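Local coordinates for protein 6-phospho-beta-d glycosidase (Streptococcus pyogenes, PDB 5FOO) that probably hydrolyses the beta-glycosidic bond of 6-phosphorylated beta-glucosides, as a TIM-barrel enzyme of glycosyl hydrolase family 1, at residues S372-Y377 with D386-Q391; Y55-S60 with Q442-K447; D85-T90 with S135-D140. The protein carries 1 engineered substitution. All coordinates share one frame; numbering follows the deposited sequence.

Burial falls off from contact 1 through contact 2 to contact 3, and the chemistry changes with it. Contact 1 is largely buried and combines a network of charges with a pair of tyrosine rings. Contact 2, partly buried, relies on a glutamine amide, a backbone carbonyl and a water, while contact 3 is a single histidine-carboxylate bond at the surface. The three contacts join different pieces of the barrel's outer shell. Contacts 1 and 2 nevertheless meet, because Lys447 at the end of segment 442-447 forms a salt bridge with Glu374. Contact 3 lies across the chain's centre from contact 1, about 44 Å away between centres.

Contact 1: residues S372-Y377 with D386-Q391; sequences SGEDRY and DDYRIQ
Glu374 and Tyr377 face Tyr388 and Arg389 where a loop containing a 3-10 segment at 374-376 meets the first turn of helix 387-405, the backbones coming nearest at the CA atoms of Tyr377 and Asp386, 6.8 Å apart. Glu374 reaches across with an extended chain and meets the helix through one oxygen, OE2. Arg389 grips that atom end-on with two nitrogens: NH1 of Arg389 approaches the syn lone pair at 2.9 Å from OE2 of Glu374, whereas NH2 comes from above the carboxylate plane, 3.0 Å from the same oxygen. Both bonds run nearly in the guanidinium plane, which stands 70° from the carboxylate. The Tyr388 hydroxyl is also modelled beside Glu374 OE2, at a separation too short to be taken at face value, so the length of this bond is doubtful.

NH1 of Arg389 also binds Asp386 OD2 at 2.8 Å, on the anti lone pair, so the arginine lies between two carboxylates that would otherwise probably disfavour each other. Tyr388 has its CG between the backbone N and the carbonyl carbon (chi1 49°), which turns one ring face over the CA of Asp386. Its edge points at the face of Tyr377 in a tilted edge-to-face stack: CE1 of Tyr388 sits over the centre of the Tyr377 ring, with the planes at 58°.

OE1 of Glu374 forms a salt bridge with Lys447, and OD2 of Asp386 is hydrogen-bonded to the hydroxyl of Ser449. The contact thereby fastens the connection between barrel strand 362-367 and helix 387-405 to the start of neighbouring helix 448-459.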
loop_
_atom_site.group_PDB
_atom_site.type_symbol
_atom_site.label_atom_id
_atom_site.label_comp_id
_atom_site.label_asym_id
_atom_site.label_seq_id
_atom_site.Cartn_x
_atom_site.Cartn_y
_atom_site.Cartn_z
ATOM N N SER A 372 18.243 -9.308 2.957
ATOM C CA SER A 372 19.532 -8.582 2.854
ATOM C C SER A 372 20.661 -9.430 2.224
ATOM O O SER A 372 20.515 -10.626 1.967
ATOM C CB SER A 372 19.957 -8.060 4.232
ATOM O OG SER A 372 20.145 -9.151 5.089
ATOM N N GLY A 373 21.767 -8.780 1.915
ATOM C CA GLY A 373 22.957 -9.482 1.471
ATOM C C GLY A 373 22.761 -10.402 0.275
ATOM O O GLY A 373 23.336 -11.530 0.229
ATOM N N GLU A 374 21.993 -9.933 -0.723
ATOM C CA GLU A 374 21.682 -10.822 -1.839
ATOM C C GLU A 374 22.900 -11.069 -2.717
ATOM O O GLU A 374 22.831 -11.918 -3.598
ATOM C CB GLU A 374 20.515 -10.295 -2.709
ATOM C CG GLU A 374 19.171 -10.282 -2.007
ATOM C CD GLU A 374 18.007 -10.144 -2.972
ATOM O OE1 GLU A 374 18.045 -9.215 -3.848
ATOM O OE2 GLU A 374 17.089 -10.988 -2.838
ATOM N N ASP A 375 23.979 -10.288 -2.531
ATOM C CA ASP A 375 25.303 -10.629 -3.101
ATOM C C ASP A 375 25.715 -12.016 -2.883
ATOM O O ASP A 375 26.259 -12.655 -3.755
ATOM C CB ASP A 375 26.407 -9.778 -2.543
ATOM C CG ASP A 375 26.904 -8.856 -3.552
ATOM O OD1 ASP A 375 27.661 -9.317 -4.447
ATOM O OD2 ASP A 375 26.465 -7.701 -3.495
ATOM N N ARG A 376 25.420 -12.507 -1.715
ATOM C CA ARG A 376 25.772 -13.853 -1.403
ATOM C C ARG A 376 25.197 -14.888 -2.349
ATOM O O ARG A 376 25.789 -15.925 -2.434
ATOM C CB ARG A 376 25.398 -14.183 0.046
ATOM C CG ARG A 376 26.255 -13.453 1.081
ATOM C CD ARG A 376 26.076 -14.085 2.456
ATOM N NE ARG A 376 24.661 -14.012 2.822
ATOM C CZ ARG A 376 24.069 -12.978 3.426
ATOM N NH1 ARG A 376 24.763 -11.919 3.823
ATOM N NH2 ARG A 376 22.768 -13.024 3.673
ATOM N N TYR A 377 24.084 -14.616 -3.052
ATOM C CA TYR A 377 23.438 -15.602 -3.910
ATOM C C TYR A 377 23.717 -15.429 -5.394
ATOM O O TYR A 377 23.096 -16.106 -6.215
ATOM C CB TYR A 377 21.916 -15.651 -3.688
ATOM C CG TYR A 377 21.466 -15.900 -2.263
ATOM C CD1 TYR A 377 21.344 -14.843 -1.335
ATOM C CD2 TYR A 377 21.136 -17.194 -1.837
ATOM C CE1 TYR A 377 20.923 -15.077 -0.024
ATOM C CE2 TYR A 377 20.708 -17.436 -0.525
ATOM C CZ TYR A 377 20.601 -16.383 0.373
ATOM O OH TYR A 377 20.143 -16.657 1.652
ATOM N N ASP A 386 17.750 -15.993 -6.676
ATOM C CA ASP A 386 16.829 -15.812 -5.551
ATOM C C ASP A 386 15.756 -16.850 -5.541
ATOM O O ASP A 386 14.555 -16.513 -5.663
ATOM C CB ASP A 386 16.229 -14.387 -5.543
ATOM C CG ASP A 386 15.537 -13.991 -6.864
ATOM O OD1 ASP A 386 15.788 -14.583 -7.947
ATOM O OD2 ASP A 386 14.777 -13.014 -6.833
ATOM N N ASP A 387 16.136 -18.123 -5.387
ATOM C CA ASP A 387 15.113 -19.186 -5.342
ATOM C C ASP A 387 14.213 -19.119 -4.116
ATOM O O ASP A 387 13.068 -19.563 -4.198
ATOM C CB ASP A 387 15.599 -20.610 -5.671
ATOM C CG ASP A 387 16.889 -20.949 -5.053
ATOM O OD1 ASP A 387 17.070 -20.694 -3.835
ATOM O OD2 ASP A 387 17.736 -21.484 -5.812
ATOM N N TYR A 388 14.705 -18.572 -2.992
ATOM C CA TYR A 388 13.828 -18.229 -1.872
ATOM C C TYR A 388 12.639 -17.327 -2.321
ATOM O O TYR A 388 11.551 -17.472 -1.833
ATOM C CB TYR A 388 14.585 -17.553 -0.741
ATOM C CG TYR A 388 15.455 -16.418 -1.212
ATOM C CD1 TYR A 388 16.778 -16.644 -1.574
ATOM C CD2 TYR A 388 14.978 -15.116 -1.257
ATOM C CE1 TYR A 388 17.587 -15.596 -2.041
ATOM C CE2 TYR A 388 15.783 -14.056 -1.686
ATOM C CZ TYR A 388 17.086 -14.312 -2.076
ATOM O OH TYR A 388 17.896 -13.330 -2.523
ATOM N N ARG A 389 12.864 -16.376 -3.230
ATOM C CA ARG A 389 11.786 -15.446 -3.664
ATOM C C ARG A 389 10.774 -16.146 -4.617
ATOM O O ARG A 389 9.557 -16.027 -4.484
ATOM C CB ARG A 389 12.396 -14.210 -4.326
ATOM C CG ARG A 389 11.340 -13.204 -4.757
ATOM C CD ARG A 389 11.928 -11.858 -5.068
ATOM N NE ARG A 389 12.473 -11.304 -3.853
ATOM C CZ ARG A 389 13.765 -11.131 -3.592
ATOM N NH1 ARG A 389 14.719 -11.451 -4.490
ATOM N NH2 ARG A 389 14.104 -10.626 -2.380
ATOM N N ILE A 390 11.306 -16.910 -5.568
ATOM C CA ILE A 390 10.504 -17.824 -6.409
ATOM C C ILE A 390 9.605 -18.718 -5.582
ATOM O O ILE A 390 8.366 -18.721 -5.759
ATOM C CB ILE A 390 11.399 -18.661 -7.305
ATOM C CG1 ILE A 390 12.075 -17.713 -8.320
ATOM C CG2 ILE A 390 10.600 -19.795 -7.986
ATOM C CD1 ILE A 390 13.111 -18.378 -9.226
ATOM N N GLN A 391 10.199 -19.411 -4.614
ATOM C CA GLN A 391 9.431 -20.237 -3.740
ATOM C C GLN A 391 8.352 -19.437 -2.987
ATOM O O GLN A 391 7.158 -19.817 -2.960
ATOM C CB GLN A 391 10.354 -20.913 -2.745
ATOM C CG GLN A 391 9.657 -21.893 -1.834
ATOM C CD GLN A 391 9.130 -23.075 -2.645
ATOM O OE1 GLN A 391 9.732 -23.459 -3.682
ATOM N NE2 GLN A 391 7.989 -23.634 -2.215
#

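Contact 2: residues Y55-S60 with Q442-K447; sequences YHQIES and QVRRPK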
loop_
_atom_site.group_PDB
_atom_site.type_symbol
_atom_site.label_atom_id
_atom_site.label_comp_id
_atom_site.label_asym_id
_atom_site.label_seq_id
_atom_site.Cartn_x
_atom_site.Cartn_y
_atom_site.Cartn_z
ATOM N N TYR A 55 12.849 8.797 -11.737
ATOM C CA TYR A 55 12.733 10.066 -12.412
ATOM C C TYR A 55 13.379 10.020 -13.838
ATOM O O TYR A 55 12.779 10.495 -14.838
ATOM C CB TYR A 55 13.245 11.254 -11.589
ATOM C CG TYR A 55 13.048 12.573 -12.324
ATOM C CD1 TYR A 55 11.835 13.235 -12.281
ATOM C CD2 TYR A 55 14.069 13.129 -13.121
ATOM C CE1 TYR A 55 11.625 14.396 -13.016
ATOM C CE2 TYR A 55 13.872 14.321 -13.811
ATOM C CZ TYR A 55 12.638 14.941 -13.760
ATOM O OH TYR A 55 12.388 16.145 -14.446
ATOM N N HIS A 56 14.575 9.409 -13.922
ATOM C CA HIS A 56 15.300 9.299 -15.159
ATOM C C HIS A 56 14.993 8.011 -15.912
ATOM O O HIS A 56 14.881 8.034 -17.123
ATOM C CB HIS A 56 16.790 9.421 -14.891
ATOM C CG HIS A 56 17.203 10.745 -14.322
ATOM N ND1 HIS A 56 17.678 10.888 -13.036
ATOM C CD2 HIS A 56 17.297 11.967 -14.891
ATOM C CE1 HIS A 56 18.007 12.156 -12.835
ATOM N NE2 HIS A 56 17.781 12.833 -13.941
ATOM N N GLN A 57 14.808 6.904 -15.222
ATOM C CA GLN A 57 14.761 5.588 -15.864
ATOM C C GLN A 57 13.390 4.940 -16.059
ATOM O O GLN A 57 13.325 3.792 -16.445
ATOM C CB GLN A 57 15.641 4.627 -15.044
ATOM C CG GLN A 57 17.117 5.023 -15.071
ATOM C CD GLN A 57 18.018 3.865 -14.636
ATOM O OE1 GLN A 57 17.941 2.776 -15.200
ATOM N NE2 GLN A 57 18.820 4.073 -13.605
ATOM N N ILE A 58 12.299 5.634 -15.793
ATOM C CA ILE A 58 10.991 5.037 -15.941
ATOM C C ILE A 58 10.767 4.425 -17.321
ATOM O O ILE A 58 10.251 3.278 -17.425
ATOM C CB ILE A 58 9.831 5.992 -15.473
ATOM C CG1 ILE A 58 8.525 5.204 -15.350
ATOM C CG2 ILE A 58 9.697 7.161 -16.421
ATOM C CD1 ILE A 58 8.552 4.083 -14.353
ATOM N N GLU A 59 11.153 5.121 -18.374
ATOM C CA GLU A 59 10.920 4.591 -19.743
ATOM C C GLU A 59 11.692 3.300 -19.948
ATOM O O GLU A 59 11.107 2.286 -20.311
ATOM C CB GLU A 59 11.397 5.547 -20.853
ATOM C CG GLU A 59 10.529 6.745 -21.099
ATOM C CD GLU A 59 10.851 7.908 -20.191
ATOM O OE1 GLU A 59 11.707 7.785 -19.245
ATOM O OE2 GLU A 59 10.189 8.946 -20.422
ATOM N N SER A 60 13.003 3.319 -19.664
ATOM C CA SER A 60 13.800 2.073 -19.838
ATOM C C SER A 60 13.368 0.964 -18.881
ATOM O O SER A 60 13.312 -0.208 -19.290
ATOM C CB SER A 60 15.299 2.321 -19.713
ATOM O OG SER A 60 15.565 2.887 -18.458
ATOM N N GLN A 442 22.814 2.930 -10.212
ATOM C CA GLN A 442 21.438 2.753 -10.703
ATOM C C GLN A 442 21.292 1.825 -11.919
ATOM O O GLN A 442 20.308 1.890 -12.670
ATOM C CB GLN A 442 20.864 4.133 -10.992
ATOM C CG GLN A 442 20.874 5.034 -9.789
ATOM C CD GLN A 442 19.891 4.591 -8.740
ATOM O OE1 GLN A 442 18.850 3.932 -9.015
ATOM N NE2 GLN A 442 20.196 4.962 -7.506
ATOM N N VAL A 443 22.248 0.931 -12.079
ATOM C CA VAL A 443 22.144 -0.124 -13.070
ATOM C C VAL A 443 21.277 -1.259 -12.567
ATOM O O VAL A 443 21.478 -1.779 -11.444
ATOM C CB VAL A 443 23.549 -0.684 -13.395
ATOM C CG1 VAL A 443 23.479 -1.945 -14.296
ATOM C CG2 VAL A 443 24.355 0.429 -14.037
ATOM N N ARG A 444 20.367 -1.706 -13.427
ATOM C CA ARG A 444 19.471 -2.830 -13.108
ATOM C C ARG A 444 20.034 -4.158 -13.617
ATOM O O ARG A 444 20.739 -4.213 -14.614
ATOM C CB ARG A 444 18.082 -2.651 -13.735
ATOM C CG ARG A 444 17.162 -1.664 -13.058
ATOM C CD ARG A 444 17.631 -0.251 -13.223
ATOM N NE ARG A 444 16.553 0.705 -13.038
ATOM C CZ ARG A 444 16.505 1.711 -12.173
ATOM N NH1 ARG A 444 17.472 1.943 -11.256
ATOM N NH2 ARG A 444 15.433 2.520 -12.200
ATOM N N ARG A 445 19.704 -5.236 -12.930
ATOM C CA ARG A 445 20.001 -6.553 -13.396
ATOM C C ARG A 445 18.954 -7.530 -12.919
ATOM O O ARG A 445 18.829 -7.765 -11.709
ATOM C CB ARG A 445 21.377 -6.989 -12.873
ATOM C CG ARG A 445 21.646 -8.409 -13.313
ATOM C CD ARG A 445 23.114 -8.759 -13.428
ATOM N NE ARG A 445 23.178 -9.970 -14.255
ATOM C CZ ARG A 445 24.263 -10.701 -14.505
ATOM N NH1 ARG A 445 25.453 -10.369 -13.991
ATOM N NH2 ARG A 445 24.136 -11.793 -15.271
ATOM N N PRO A 446 18.203 -8.127 -13.857
ATOM C CA PRO A 446 17.158 -9.116 -13.484
ATOM C C PRO A 446 17.697 -10.222 -12.621
ATOM O O PRO A 446 18.798 -10.712 -12.884
ATOM C CB PRO A 446 16.746 -9.702 -14.830
ATOM C CG PRO A 446 16.934 -8.541 -15.790
ATOM C CD PRO A 446 18.146 -7.772 -15.299
ATOM N N LYS A 447 16.910 -10.646 -11.639
ATOM C CA LYS A 447 17.259 -11.793 -10.808
ATOM C C LYS A 447 16.569 -13.005 -11.407
ATOM O O LYS A 447 15.686 -12.880 -12.302
ATOM C CB LYS A 447 16.829 -11.599 -9.339
ATOM C CG LYS A 447 17.148 -10.248 -8.761
ATOM C CD LYS A 447 16.785 -10.164 -7.269
ATOM C CE LYS A 447 16.899 -8.733 -6.753
ATOM N NZ LYS A 447 16.146 -8.457 -5.506
HETATM O O HOH W 1 20.504 1.984 -15.740
#
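Gln57 reaches Gln442 and Arg444 because its chain runs straight on beyond CG (chi2 -163°), while Arg444 bends at chi2 and lays its guanidinium flat against the arriving amide. The contact joins helix 54-67 of the TIM barrel's outer layer to the beta-hairpin of strands 435-437 and 444-446, with Gln442 in the connection between the two strands.

The amide and guanidinium are stacked, their planes 22° apart, and OE1 of Gln57 lies over one guanidinium face, toward its rim. This is a contact of flat groups: OE1 of Gln57 and NE of Arg444 are 3.3 Å apart, but the angle is too poor for a hydrogen bond. The rotation of the amide is set instead by NE2 of Gln57, which donates to the backbone O of Gln442 at 2.8 Å and almost straight, 175° at the hydrogen.

The guanidinium has its own supports. Its NH1 donates to Gln442 OE1, which also receives a bond from Asn437, and NH2 forms a salt bridge with Asp61 on the same helix as Gln57. A single water closes the arrangement, donating one hydrogen to Gln57 OE1 at 2.7 Å and the other to Gln442 O at 3.1 Å.

Contact 3: residues D85-T90 with S135-D140; sequences DFEQAT and SKHVVD
Glu87 meets His137 through the end of a folded side chain, linking the loop that precedes helix 93-108 to the first turn of helix 136-153. From CB the chain runs to CG and there bends (chi2 -66°), which swings the carboxylate across to the helix although the CB itself is not directed at it. CD of Glu87 then comes to 3.8 Å from His137 NE2, lying in the plane of the imidazole at its edge. Of the two oxygens at the tip, OE1 does the touching. OE1 of Glu87 accepts from His137 NE2 at 2.9 Å through its syn lone pair, with 158° at the hydrogen, and its next neighbour is CE1 of the same ring, 3.5 Å from OE1. OE2 turns to another partner, the hydroxyl of Tyr130 at the end of helix 124-130.

A chi1 of 175° carries the imidazole of His137 outward from the helix to the carboxylate, and the two planes are nearly coplanar, 11° apart. The ring of Tyr130 packs edge-to-face with it, so this tyrosine engages both members of the pair. Asp85 OD1 accepts from Glu87 N at 3.0 Å in an Asx turn, and Ser135, the N-cap of the helix, receives the N-H of Val138 on its OG at 3.1 Å.

With both residues exposed at the surface of the barrel, the contact amounts to one well-aligned bond, with little surface buried between the two segments. The donation from NE2 fixes a proton on that nitrogen, and the nearby carboxylate would be expected to favour a positively charged imidazole, though solvent probably weakens the effect.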
loop_
_atom_site.group_PDB
_atom_site.type_symbol
_atom_site.label_atom_id
_atom_site.label_comp_id
_atom_site.label_asym_id
_atom_site.label_seq_id
_atom_site.Cartn_x
_atom_site.Cartn_y
_atom_site.Cartn_z
ATOM N N ASP A 85 1.117 25.180 -5.745
ATOM C CA ASP A 85 0.541 25.881 -4.608
ATOM C C ASP A 85 -0.529 24.903 -4.110
ATOM O O ASP A 85 -1.478 24.603 -4.819
ATOM C CB ASP A 85 -0.008 27.247 -5.095
ATOM C CG ASP A 85 -0.903 27.971 -4.060
ATOM O OD1 ASP A 85 -1.278 27.417 -3.010
ATOM O OD2 ASP A 85 -1.283 29.130 -4.367
ATOM N N PHE A 86 -0.341 24.376 -2.912
ATOM C CA PHE A 86 -1.252 23.411 -2.327
ATOM C C PHE A 86 -2.655 23.938 -2.079
ATOM O O PHE A 86 -3.601 23.177 -2.177
ATOM C CB PHE A 86 -0.726 22.868 -1.004
ATOM C CG PHE A 86 0.534 22.087 -1.118
ATOM C CD1 PHE A 86 0.611 20.976 -1.922
ATOM C CD2 PHE A 86 1.631 22.422 -0.365
ATOM C CE1 PHE A 86 1.775 20.248 -2.015
ATOM C CE2 PHE A 86 2.804 21.680 -0.441
ATOM C CZ PHE A 86 2.874 20.583 -1.265
ATOM N N GLU A 87 -2.777 25.216 -1.735
ATOM C CA GLU A 87 -4.061 25.803 -1.351
ATOM C C GLU A 87 -4.927 25.948 -2.594
ATOM O O GLU A 87 -6.093 25.865 -2.515
ATOM C CB GLU A 87 -3.862 27.215 -0.748
ATOM C CG GLU A 87 -3.082 27.265 0.547
ATOM C CD GLU A 87 -3.807 26.575 1.714
ATOM O OE1 GLU A 87 -5.055 26.406 1.748
ATOM O OE2 GLU A 87 -3.129 26.219 2.640
ATOM N N GLN A 88 -4.340 26.130 -3.761
ATOM C CA GLN A 88 -5.108 26.354 -5.005
ATOM C C GLN A 88 -4.999 25.161 -5.928
ATOM O O GLN A 88 -5.555 25.182 -6.999
ATOM C CB GLN A 88 -4.560 27.623 -5.715
ATOM C CG GLN A 88 -5.034 28.925 -5.106
ATOM C CD GLN A 88 -6.468 29.220 -5.529
ATOM O OE1 GLN A 88 -6.726 29.665 -6.653
ATOM N NE2 GLN A 88 -7.410 28.946 -4.645
ATOM N N ALA A 89 -4.272 24.124 -5.523
ATOM C CA ALA A 89 -3.879 23.038 -6.403
ATOM C C ALA A 89 -3.463 23.494 -7.825
ATOM O O ALA A 89 -3.938 22.936 -8.837
ATOM C CB ALA A 89 -4.986 22.012 -6.459
ATOM N N THR A 90 -2.592 24.499 -7.920
ATOM C CA THR A 90 -1.971 24.804 -9.188
ATOM C C THR A 90 -0.908 23.751 -9.501
ATOM O O THR A 90 -0.451 23.015 -8.627
ATOM C CB THR A 90 -1.410 26.190 -9.207
ATOM O OG1 THR A 90 -0.525 26.372 -8.110
ATOM C CG2 THR A 90 -2.572 27.193 -9.067
ATOM N N SER A 135 -6.340 17.445 9.731
ATOM C CA SER A 135 -7.188 18.551 9.309
ATOM C C SER A 135 -8.120 18.231 8.149
ATOM O O SER A 135 -7.657 17.776 7.065
ATOM C CB SER A 135 -6.328 19.730 8.946
ATOM O OG SER A 135 -7.039 20.577 8.061
ATOM N N LYS A 136 -9.412 18.543 8.335
ATOM C CA LYS A 136 -10.374 18.401 7.231
ATOM C C LYS A 136 -10.158 19.388 6.095
ATOM O O LYS A 136 -10.554 19.113 4.943
ATOM C CB LYS A 136 -11.784 18.413 7.754
ATOM C CG LYS A 136 -12.033 17.201 8.685
ATOM C CD LYS A 136 -13.439 17.206 9.311
ATOM C CE LYS A 136 -13.622 15.978 10.191
ATOM N NZ LYS A 136 -15.027 15.837 10.614
ATOM N N HIS A 137 -9.451 20.486 6.358
ATOM C CA HIS A 137 -9.035 21.387 5.273
ATOM C C HIS A 137 -7.975 20.707 4.394
ATOM O O HIS A 137 -8.065 20.736 3.185
ATOM C CB HIS A 137 -8.513 22.713 5.811
ATOM C CG HIS A 137 -7.973 23.612 4.745
ATOM N ND1 HIS A 137 -8.757 24.113 3.730
ATOM C CD2 HIS A 137 -6.735 24.105 4.546
ATOM C CE1 HIS A 137 -8.024 24.894 2.961
ATOM N NE2 HIS A 137 -6.790 24.893 3.431
ATOM N N VAL A 138 -7.002 20.071 5.018
ATOM C CA VAL A 138 -6.039 19.247 4.298
ATOM C C VAL A 138 -6.686 18.169 3.412
ATOM O O VAL A 138 -6.207 17.924 2.267
ATOM C CB VAL A 138 -5.000 18.624 5.235
ATOM C CG1 VAL A 138 -4.237 17.465 4.556
ATOM C CG2 VAL A 138 -4.062 19.721 5.739
ATOM N N VAL A 139 -7.709 17.518 3.942
ATOM C CA VAL A 139 -8.495 16.559 3.168
ATOM C C VAL A 139 -9.051 17.206 1.929
ATOM O O VAL A 139 -9.016 16.625 0.851
ATOM C CB VAL A 139 -9.645 15.990 3.970
ATOM C CG1 VAL A 139 -10.696 15.330 3.066
ATOM C CG2 VAL A 139 -9.067 14.965 4.941
ATOM N N ASP A 140 -9.560 18.416 2.068
ATOM C CA ASP A 140 -10.062 19.161 0.884
ATOM C C ASP A 140 -8.960 19.474 -0.095
ATOM O O ASP A 140 -9.193 19.413 -1.263
ATOM C CB ASP A 140 -10.760 20.468 1.288
ATOM C CG ASP A 140 -12.156 20.236 1.870
ATOM O OD1 ASP A 140 -12.823 19.243 1.556
ATOM O OD2 ASP A 140 -12.610 21.062 2.658
#